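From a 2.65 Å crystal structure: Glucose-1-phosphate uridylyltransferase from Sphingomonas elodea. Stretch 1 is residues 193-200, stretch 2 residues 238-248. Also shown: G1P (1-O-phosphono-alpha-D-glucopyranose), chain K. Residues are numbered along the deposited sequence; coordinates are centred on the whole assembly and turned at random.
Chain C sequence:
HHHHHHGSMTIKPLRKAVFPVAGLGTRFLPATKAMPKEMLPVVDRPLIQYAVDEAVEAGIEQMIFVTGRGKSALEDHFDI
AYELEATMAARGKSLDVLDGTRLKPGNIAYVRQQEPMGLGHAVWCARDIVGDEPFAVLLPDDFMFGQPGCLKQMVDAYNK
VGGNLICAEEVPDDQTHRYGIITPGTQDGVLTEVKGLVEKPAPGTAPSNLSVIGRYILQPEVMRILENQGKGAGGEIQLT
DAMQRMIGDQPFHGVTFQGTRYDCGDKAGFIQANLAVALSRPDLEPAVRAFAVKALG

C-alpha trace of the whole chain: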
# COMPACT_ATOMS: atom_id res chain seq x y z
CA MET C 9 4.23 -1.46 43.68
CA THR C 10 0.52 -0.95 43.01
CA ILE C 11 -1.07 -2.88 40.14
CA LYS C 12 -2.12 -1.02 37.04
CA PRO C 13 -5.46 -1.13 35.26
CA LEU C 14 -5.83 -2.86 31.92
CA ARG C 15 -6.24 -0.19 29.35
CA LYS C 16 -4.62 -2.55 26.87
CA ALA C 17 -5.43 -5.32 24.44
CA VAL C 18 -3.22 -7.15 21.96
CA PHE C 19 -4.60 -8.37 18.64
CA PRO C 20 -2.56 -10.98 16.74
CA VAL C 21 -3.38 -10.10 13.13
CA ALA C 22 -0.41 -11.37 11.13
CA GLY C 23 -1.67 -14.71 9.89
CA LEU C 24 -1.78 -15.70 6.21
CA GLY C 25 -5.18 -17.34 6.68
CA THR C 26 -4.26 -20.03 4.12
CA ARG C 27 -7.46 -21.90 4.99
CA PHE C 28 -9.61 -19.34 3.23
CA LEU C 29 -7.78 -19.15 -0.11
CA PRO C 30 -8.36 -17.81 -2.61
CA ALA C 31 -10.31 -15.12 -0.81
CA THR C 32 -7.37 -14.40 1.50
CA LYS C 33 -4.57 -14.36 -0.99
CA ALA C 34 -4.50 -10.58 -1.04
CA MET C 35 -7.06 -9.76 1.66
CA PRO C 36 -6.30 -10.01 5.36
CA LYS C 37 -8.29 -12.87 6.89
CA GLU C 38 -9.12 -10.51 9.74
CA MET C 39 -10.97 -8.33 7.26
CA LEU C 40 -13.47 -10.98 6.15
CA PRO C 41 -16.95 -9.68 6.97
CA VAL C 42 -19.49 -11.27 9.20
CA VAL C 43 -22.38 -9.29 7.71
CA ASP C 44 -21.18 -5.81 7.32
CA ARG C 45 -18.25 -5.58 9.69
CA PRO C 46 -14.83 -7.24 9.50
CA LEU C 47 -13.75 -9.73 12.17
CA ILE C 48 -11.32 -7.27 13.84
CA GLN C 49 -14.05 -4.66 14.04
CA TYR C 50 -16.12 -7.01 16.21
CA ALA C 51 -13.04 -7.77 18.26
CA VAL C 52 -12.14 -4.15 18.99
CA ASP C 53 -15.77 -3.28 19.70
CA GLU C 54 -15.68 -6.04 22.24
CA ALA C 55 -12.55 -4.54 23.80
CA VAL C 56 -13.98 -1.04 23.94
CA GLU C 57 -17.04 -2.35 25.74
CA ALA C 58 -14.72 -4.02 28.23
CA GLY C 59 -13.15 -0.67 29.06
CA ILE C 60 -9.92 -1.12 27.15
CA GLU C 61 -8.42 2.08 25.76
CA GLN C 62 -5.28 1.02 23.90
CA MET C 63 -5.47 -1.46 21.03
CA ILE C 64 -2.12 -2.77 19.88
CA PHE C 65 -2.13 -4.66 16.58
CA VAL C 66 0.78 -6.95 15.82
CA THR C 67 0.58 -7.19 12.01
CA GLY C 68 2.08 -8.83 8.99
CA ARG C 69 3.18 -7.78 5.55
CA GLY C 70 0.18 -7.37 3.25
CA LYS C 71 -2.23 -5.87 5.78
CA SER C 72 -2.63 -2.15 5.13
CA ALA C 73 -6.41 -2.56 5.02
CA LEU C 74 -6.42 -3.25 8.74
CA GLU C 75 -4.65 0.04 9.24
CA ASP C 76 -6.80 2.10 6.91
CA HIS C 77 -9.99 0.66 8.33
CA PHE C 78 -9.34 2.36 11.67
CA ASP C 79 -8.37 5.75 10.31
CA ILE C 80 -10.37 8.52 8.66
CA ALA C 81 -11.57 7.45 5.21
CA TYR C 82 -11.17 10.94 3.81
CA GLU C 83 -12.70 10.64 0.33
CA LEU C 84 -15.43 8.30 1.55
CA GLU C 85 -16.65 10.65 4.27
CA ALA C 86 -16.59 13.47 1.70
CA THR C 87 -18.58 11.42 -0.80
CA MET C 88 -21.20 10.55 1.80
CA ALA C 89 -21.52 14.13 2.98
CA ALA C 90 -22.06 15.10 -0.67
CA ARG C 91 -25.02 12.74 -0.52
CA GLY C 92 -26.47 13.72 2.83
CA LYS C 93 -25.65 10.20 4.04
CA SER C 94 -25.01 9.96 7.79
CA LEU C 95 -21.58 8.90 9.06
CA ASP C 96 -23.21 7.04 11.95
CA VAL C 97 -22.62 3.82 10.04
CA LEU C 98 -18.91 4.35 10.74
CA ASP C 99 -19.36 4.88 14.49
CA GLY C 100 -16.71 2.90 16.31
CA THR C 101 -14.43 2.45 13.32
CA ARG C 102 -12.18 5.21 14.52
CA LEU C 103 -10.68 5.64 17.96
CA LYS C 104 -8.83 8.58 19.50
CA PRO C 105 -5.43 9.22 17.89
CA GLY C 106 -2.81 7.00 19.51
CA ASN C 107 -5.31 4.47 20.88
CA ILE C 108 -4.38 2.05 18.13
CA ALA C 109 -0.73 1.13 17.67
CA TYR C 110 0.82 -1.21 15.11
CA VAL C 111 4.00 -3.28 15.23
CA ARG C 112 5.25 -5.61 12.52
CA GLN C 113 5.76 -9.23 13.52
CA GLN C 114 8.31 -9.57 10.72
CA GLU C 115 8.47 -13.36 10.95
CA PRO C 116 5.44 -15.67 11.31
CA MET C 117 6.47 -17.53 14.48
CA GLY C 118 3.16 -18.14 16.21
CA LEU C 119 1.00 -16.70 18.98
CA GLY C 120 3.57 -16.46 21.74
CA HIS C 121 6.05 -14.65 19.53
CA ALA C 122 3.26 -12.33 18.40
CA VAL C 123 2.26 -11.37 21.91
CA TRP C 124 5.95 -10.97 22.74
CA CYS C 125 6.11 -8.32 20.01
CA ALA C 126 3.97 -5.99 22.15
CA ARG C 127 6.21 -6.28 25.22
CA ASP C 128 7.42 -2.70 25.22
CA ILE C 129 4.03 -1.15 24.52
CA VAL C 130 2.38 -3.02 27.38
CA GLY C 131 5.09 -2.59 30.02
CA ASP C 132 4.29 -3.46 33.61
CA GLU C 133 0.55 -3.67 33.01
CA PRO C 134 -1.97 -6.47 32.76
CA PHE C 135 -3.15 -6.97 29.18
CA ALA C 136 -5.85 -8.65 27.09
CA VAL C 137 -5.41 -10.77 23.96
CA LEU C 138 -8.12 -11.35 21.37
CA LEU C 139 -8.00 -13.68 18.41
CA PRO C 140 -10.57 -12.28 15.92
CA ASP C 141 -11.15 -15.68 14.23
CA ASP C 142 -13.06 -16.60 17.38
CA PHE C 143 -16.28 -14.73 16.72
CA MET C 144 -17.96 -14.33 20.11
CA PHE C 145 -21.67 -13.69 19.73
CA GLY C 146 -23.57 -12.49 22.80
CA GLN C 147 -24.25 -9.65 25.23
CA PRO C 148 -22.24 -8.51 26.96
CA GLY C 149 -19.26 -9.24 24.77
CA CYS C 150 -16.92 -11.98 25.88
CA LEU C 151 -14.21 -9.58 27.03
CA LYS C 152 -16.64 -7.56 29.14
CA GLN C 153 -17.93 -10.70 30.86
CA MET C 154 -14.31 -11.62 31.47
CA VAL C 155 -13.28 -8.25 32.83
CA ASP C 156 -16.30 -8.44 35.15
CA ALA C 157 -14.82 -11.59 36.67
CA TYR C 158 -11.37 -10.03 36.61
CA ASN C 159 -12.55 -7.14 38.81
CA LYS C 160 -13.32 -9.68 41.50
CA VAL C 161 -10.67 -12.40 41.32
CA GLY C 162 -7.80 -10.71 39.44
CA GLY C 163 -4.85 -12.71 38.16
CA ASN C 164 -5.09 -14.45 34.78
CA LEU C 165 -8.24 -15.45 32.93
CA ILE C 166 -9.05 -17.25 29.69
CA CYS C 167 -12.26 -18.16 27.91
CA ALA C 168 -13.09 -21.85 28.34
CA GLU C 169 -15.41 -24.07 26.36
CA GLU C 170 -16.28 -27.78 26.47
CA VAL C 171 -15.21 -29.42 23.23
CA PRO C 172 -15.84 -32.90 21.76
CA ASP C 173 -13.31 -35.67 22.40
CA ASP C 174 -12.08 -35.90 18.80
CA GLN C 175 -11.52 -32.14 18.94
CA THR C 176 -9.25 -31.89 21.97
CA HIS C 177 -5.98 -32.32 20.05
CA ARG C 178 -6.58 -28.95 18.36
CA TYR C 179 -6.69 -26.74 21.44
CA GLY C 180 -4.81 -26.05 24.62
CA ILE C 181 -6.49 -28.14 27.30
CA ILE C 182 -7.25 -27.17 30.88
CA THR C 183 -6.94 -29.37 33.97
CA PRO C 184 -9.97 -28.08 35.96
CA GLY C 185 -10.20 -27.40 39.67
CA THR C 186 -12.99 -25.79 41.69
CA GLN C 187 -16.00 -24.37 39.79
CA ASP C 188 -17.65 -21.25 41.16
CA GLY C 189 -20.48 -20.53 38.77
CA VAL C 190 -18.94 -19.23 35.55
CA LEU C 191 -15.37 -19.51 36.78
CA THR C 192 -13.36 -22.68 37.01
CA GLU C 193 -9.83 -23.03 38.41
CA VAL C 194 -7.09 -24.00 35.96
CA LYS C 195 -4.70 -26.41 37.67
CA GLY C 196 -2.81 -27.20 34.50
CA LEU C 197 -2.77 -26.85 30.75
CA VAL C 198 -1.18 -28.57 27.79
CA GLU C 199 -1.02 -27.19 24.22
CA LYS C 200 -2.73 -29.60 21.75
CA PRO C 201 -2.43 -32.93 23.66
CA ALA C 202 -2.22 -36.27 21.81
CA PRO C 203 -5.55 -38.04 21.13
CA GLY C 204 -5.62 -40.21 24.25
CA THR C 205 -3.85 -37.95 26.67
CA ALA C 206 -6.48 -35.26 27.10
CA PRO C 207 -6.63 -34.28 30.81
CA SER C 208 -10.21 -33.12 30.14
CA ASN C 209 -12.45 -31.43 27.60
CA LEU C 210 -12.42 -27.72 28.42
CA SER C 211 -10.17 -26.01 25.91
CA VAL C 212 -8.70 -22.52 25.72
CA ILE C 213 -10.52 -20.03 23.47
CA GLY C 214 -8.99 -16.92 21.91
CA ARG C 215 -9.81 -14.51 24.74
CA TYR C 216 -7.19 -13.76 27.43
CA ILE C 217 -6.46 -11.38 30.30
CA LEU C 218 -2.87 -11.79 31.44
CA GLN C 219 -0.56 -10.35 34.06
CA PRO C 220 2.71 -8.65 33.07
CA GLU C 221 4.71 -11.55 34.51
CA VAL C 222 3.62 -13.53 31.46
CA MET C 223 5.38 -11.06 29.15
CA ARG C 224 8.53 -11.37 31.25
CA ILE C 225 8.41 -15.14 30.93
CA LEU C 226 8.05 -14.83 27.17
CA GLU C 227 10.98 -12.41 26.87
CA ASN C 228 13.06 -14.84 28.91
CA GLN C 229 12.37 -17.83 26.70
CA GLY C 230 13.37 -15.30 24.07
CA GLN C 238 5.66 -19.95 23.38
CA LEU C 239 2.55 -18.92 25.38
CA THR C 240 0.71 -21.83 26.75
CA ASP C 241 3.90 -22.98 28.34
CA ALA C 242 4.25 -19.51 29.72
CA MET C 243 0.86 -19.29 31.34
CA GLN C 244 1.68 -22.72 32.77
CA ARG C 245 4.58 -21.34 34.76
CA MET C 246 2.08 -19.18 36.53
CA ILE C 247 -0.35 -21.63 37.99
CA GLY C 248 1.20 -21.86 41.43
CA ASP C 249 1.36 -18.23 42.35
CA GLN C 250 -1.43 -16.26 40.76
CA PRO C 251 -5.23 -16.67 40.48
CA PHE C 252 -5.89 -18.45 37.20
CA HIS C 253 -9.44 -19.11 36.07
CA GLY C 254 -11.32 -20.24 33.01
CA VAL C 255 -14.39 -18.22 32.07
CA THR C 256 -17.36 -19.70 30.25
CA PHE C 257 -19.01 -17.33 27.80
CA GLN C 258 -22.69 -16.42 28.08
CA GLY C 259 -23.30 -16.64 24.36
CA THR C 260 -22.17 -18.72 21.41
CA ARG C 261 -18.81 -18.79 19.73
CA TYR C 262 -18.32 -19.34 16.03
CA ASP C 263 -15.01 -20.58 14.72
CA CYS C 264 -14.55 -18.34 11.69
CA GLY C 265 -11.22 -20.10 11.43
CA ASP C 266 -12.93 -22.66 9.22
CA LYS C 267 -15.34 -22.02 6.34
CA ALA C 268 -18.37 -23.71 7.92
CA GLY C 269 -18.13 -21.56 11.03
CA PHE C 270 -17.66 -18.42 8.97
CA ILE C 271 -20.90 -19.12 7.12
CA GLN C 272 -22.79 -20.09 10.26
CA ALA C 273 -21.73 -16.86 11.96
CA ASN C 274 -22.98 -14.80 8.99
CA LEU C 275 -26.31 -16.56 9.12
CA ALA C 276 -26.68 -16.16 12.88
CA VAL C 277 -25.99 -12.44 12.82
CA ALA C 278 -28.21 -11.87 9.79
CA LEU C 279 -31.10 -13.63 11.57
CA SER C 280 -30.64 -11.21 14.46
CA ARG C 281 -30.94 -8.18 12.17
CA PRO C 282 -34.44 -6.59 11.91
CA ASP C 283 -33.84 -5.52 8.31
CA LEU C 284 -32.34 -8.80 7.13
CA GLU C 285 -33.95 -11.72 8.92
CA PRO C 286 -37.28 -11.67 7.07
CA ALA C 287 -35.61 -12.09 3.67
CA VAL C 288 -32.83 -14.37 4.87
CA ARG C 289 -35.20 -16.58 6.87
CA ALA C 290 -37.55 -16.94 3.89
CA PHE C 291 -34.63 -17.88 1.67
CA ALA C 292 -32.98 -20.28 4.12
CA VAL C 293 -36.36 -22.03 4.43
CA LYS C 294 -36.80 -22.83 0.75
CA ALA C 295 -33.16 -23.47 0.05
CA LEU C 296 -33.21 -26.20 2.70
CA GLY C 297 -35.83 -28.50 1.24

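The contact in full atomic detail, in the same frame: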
# COMPACT_ATOMS: atom_id res chain seq x y z
N GLU C 193 -11.27 -23.03 38.20
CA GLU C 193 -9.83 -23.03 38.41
C GLU C 193 -9.04 -23.86 37.41
O GLU C 193 -9.41 -24.99 37.10
CB GLU C 193 -9.52 -23.53 39.82
CG GLU C 193 -9.65 -22.49 40.90
CD GLU C 193 -9.74 -23.09 42.29
OE1 GLU C 193 -9.21 -24.20 42.50
OE2 GLU C 193 -10.33 -22.43 43.18
N VAL C 194 -7.95 -23.29 36.90
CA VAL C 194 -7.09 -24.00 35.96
C VAL C 194 -5.90 -24.50 36.78
O VAL C 194 -5.11 -23.71 37.29
CB VAL C 194 -6.59 -23.06 34.82
CG1 VAL C 194 -6.21 -21.74 35.39
CG2 VAL C 194 -5.38 -23.67 34.11
N LYS C 195 -5.79 -25.82 36.90
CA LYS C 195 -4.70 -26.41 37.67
C LYS C 195 -3.56 -26.82 36.75
O LYS C 195 -2.46 -27.11 37.20
CB LYS C 195 -5.22 -27.63 38.45
CG LYS C 195 -6.11 -27.26 39.64
CD LYS C 195 -6.68 -28.50 40.32
CE LYS C 195 -7.50 -28.14 41.56
NZ LYS C 195 -8.23 -29.33 42.12
N GLY C 196 -3.84 -26.83 35.45
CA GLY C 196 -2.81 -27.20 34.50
C GLY C 196 -3.32 -27.02 33.09
O GLY C 196 -4.52 -26.88 32.86
N LEU C 197 -2.39 -27.02 32.13
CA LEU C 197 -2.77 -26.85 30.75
C LEU C 197 -1.69 -27.34 29.82
O LEU C 197 -0.50 -27.10 30.04
CB LEU C 197 -3.08 -25.37 30.47
CG LEU C 197 -2.05 -24.28 30.77
CD1 LEU C 197 -2.73 -22.92 30.68
CD2 LEU C 197 -1.46 -24.46 32.15
N VAL C 198 -2.10 -28.05 28.78
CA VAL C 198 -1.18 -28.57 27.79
C VAL C 198 -1.65 -28.12 26.41
O VAL C 198 -2.85 -28.19 26.11
CB VAL C 198 -1.10 -30.11 27.84
CG1 VAL C 198 -0.44 -30.54 29.14
CG2 VAL C 198 -2.49 -30.70 27.74
N GLU C 199 -0.72 -27.66 25.58
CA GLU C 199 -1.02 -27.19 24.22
C GLU C 199 -1.35 -28.43 23.39
O GLU C 199 -0.65 -29.39 23.49
CB GLU C 199 0.22 -26.51 23.63
CG GLU C 199 -0.00 -25.15 22.97
CD GLU C 199 -1.25 -25.09 22.11
OE1 GLU C 199 -1.46 -26.00 21.29
OE2 GLU C 199 -2.01 -24.13 22.25
N LYS C 200 -2.39 -28.43 22.58
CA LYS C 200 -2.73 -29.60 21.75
C LYS C 200 -2.23 -31.00 22.17
O LYS C 200 -1.32 -31.55 21.54
CB LYS C 200 -2.29 -29.34 20.31
CG LYS C 200 -2.93 -28.13 19.67
CD LYS C 200 -2.77 -28.14 18.17
CE LYS C 200 -3.40 -26.91 17.55
NZ LYS C 200 -3.39 -26.92 16.07
N GLN C 238 7.10 -19.90 23.56
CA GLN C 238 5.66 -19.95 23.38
C GLN C 238 4.81 -19.79 24.66
O GLN C 238 5.26 -20.07 25.78
CB GLN C 238 5.30 -21.20 22.59
CG GLN C 238 4.00 -21.86 22.97
CD GLN C 238 4.21 -23.34 23.13
OE1 GLN C 238 5.33 -23.80 23.37
NE2 GLN C 238 3.13 -24.11 23.02
N LEU C 239 3.57 -19.35 24.41
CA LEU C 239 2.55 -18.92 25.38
C LEU C 239 1.88 -19.82 26.37
O LEU C 239 1.76 -19.49 27.56
CB LEU C 239 1.45 -18.18 24.61
CG LEU C 239 0.35 -17.56 25.47
CD1 LEU C 239 0.83 -16.26 26.09
CD2 LEU C 239 -0.88 -17.31 24.60
N THR C 240 1.35 -20.92 25.85
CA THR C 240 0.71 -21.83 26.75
C THR C 240 1.72 -22.11 27.81
O THR C 240 1.50 -21.88 28.99
CB THR C 240 0.42 -23.21 26.19
OG1 THR C 240 1.03 -23.35 24.91
CG2 THR C 240 -1.05 -23.42 26.12
N ASP C 241 2.85 -22.65 27.38
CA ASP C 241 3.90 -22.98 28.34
C ASP C 241 4.24 -21.83 29.22
O ASP C 241 4.91 -22.03 30.22
CB ASP C 241 5.24 -23.35 27.71
CG ASP C 241 5.15 -23.54 26.26
OD1 ASP C 241 5.28 -22.54 25.51
OD2 ASP C 241 4.92 -24.71 25.86
N ALA C 242 3.85 -20.62 28.87
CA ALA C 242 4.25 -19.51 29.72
C ALA C 242 3.20 -19.27 30.77
O ALA C 242 3.53 -18.93 31.90
CB ALA C 242 4.48 -18.24 28.91
N MET C 243 1.94 -19.44 30.39
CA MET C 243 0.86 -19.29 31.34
C MET C 243 1.01 -20.36 32.41
O MET C 243 0.77 -20.13 33.59
CB MET C 243 -0.48 -19.44 30.65
CG MET C 243 -0.66 -18.47 29.53
SD MET C 243 -2.33 -18.49 28.93
CE MET C 243 -2.20 -19.75 27.66
N GLN C 244 1.41 -21.54 31.96
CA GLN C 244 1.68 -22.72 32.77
C GLN C 244 2.49 -22.32 33.99
O GLN C 244 2.08 -22.51 35.14
CB GLN C 244 2.50 -23.68 31.93
CG GLN C 244 1.81 -24.94 31.51
CD GLN C 244 1.66 -25.89 32.66
OE1 GLN C 244 2.52 -25.94 33.53
NE2 GLN C 244 0.58 -26.66 32.67
N ARG C 245 3.66 -21.75 33.72
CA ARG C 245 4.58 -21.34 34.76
C ARG C 245 3.99 -20.39 35.76
O ARG C 245 4.68 -19.94 36.67
CB ARG C 245 5.84 -20.72 34.15
CG ARG C 245 6.93 -21.72 33.87
CD ARG C 245 8.23 -21.23 34.45
NE ARG C 245 9.11 -20.73 33.41
CZ ARG C 245 9.76 -19.58 33.48
NH1 ARG C 245 9.62 -18.81 34.55
NH2 ARG C 245 10.56 -19.20 32.49
N MET C 246 2.71 -20.08 35.60
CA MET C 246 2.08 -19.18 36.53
C MET C 246 0.80 -19.70 37.11
O MET C 246 -0.15 -18.96 37.33
CB MET C 246 1.86 -17.81 35.89
CG MET C 246 3.16 -17.09 35.64
SD MET C 246 3.00 -15.32 35.49
CE MET C 246 1.27 -15.12 35.49
N ILE C 247 0.79 -21.00 37.37
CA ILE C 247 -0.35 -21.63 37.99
C ILE C 247 -0.22 -21.54 39.52
O ILE C 247 -1.16 -21.20 40.22
CB ILE C 247 -0.45 -23.13 37.63
CG1 ILE C 247 -0.52 -23.30 36.12
CG2 ILE C 247 -1.69 -23.74 38.24
CD1 ILE C 247 -0.36 -24.73 35.67
N GLY C 248 0.98 -21.84 40.01
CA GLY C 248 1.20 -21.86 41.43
C GLY C 248 1.24 -20.55 42.18
O GLY C 248 1.21 -20.57 43.39
C1 G1P K . -4.18 -20.97 20.15
C2 G1P K . -3.68 -21.47 21.52
C3 G1P K . -4.52 -22.69 21.93
C4 G1P K . -5.98 -22.25 22.04
C5 G1P K . -6.42 -21.72 20.66
C6 G1P K . -7.88 -21.24 20.75
O1 G1P K . -3.97 -22.00 19.17
O2 G1P K . -2.31 -21.84 21.41
O3 G1P K . -4.08 -23.17 23.19
O4 G1P K . -6.78 -23.36 22.42
O5 G1P K . -5.59 -20.59 20.26
O6 G1P K . -8.32 -20.74 19.48
P G1P K . -4.31 -21.44 17.68
O1P G1P K . -3.48 -20.25 17.37
O2P G1P K . -4.03 -22.60 16.61
O3P G1P K . -5.86 -21.04 17.58

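The two stretches run nearly antiparallel: the axis of strand 193-198 and that of helix 240-244 make an angle of 166° between their N-to-C directions and approach to 8.2 Å. The CA pairing follows from this, with Glu199 level with Thr240 (6.2 Å between CA atoms), Leu197 with Gln244 (6.4 Å) and Lys195 with Ile247 (6.5 Å). Walking up stretch 2 therefore means walking down stretch 1. Together the two sides bury 422 Å², a modest area resting on a few residues.

At the start, Gln238 and Thr240 both direct their CA-to-CB bonds toward stretch 1 and approach Glu199 from the same side, while its own CA-to-CB bond points toward stretch 2. The side-chain amide of Gln238 is probably turned over in the model, so its atoms support no detailed assignment. The carboxylate of Glu199 is engaged with the ligand: OE2 accepts hydrogen bonds from G1P O2 and from G1P O3, each at a very short 2.5 Å. One carboxylate oxygen thus receives two adjacent sugar hydroxyls, so the residue that packs beside Thr240 also holds the glucose moiety of the sugar phosphate.

Within stretch 2, the amide N of Met243 donates to Leu239 O at 2.8 Å, and Gln244 N donates to Thr240 O at 3.0 Å, the i to i+4 spacing of an alpha-helical turn. That turn brings Met243 round with its CA-to-CB bond toward the strand, where its CB lies 4.1 Å from Leu197 CD1, an apolar contact.

Gln244 supplies the hydrogen bond that crosses between the stretches. Its CA-to-CB bond points sideways, but the side chain bends (chi2 -74°) so that its end comes nearer, and NE2 donates to Leu197 O at 2.9 Å with an N-H...O angle of 144°. The backbone N of Leu197 is also near, 3.0 Å from Gln244 NE2, but both are donors and no hydrogen bond joins them. Gln244 NE2 further lies 3.9 Å from Gly196 CA, consistent with an amide laid against the strand backbone.

Ile247 closes the contact, with its CA-to-CB bond toward the strand. Its CD1 lies 3.7 Å from Leu197 CD2, 3.7 Å from Gly196 CA and 3.5 Å from Lys195 O, while its CG2 lies 3.5 Å from Val194 O. The side chain thus spans four consecutive strand residues, meeting mainly backbone and, at Leu197, another apolar side chain. Leu197, with 105 Å² covered, is the most extensively covered residue of the contact, touching Met243, Gln244 and Ile247.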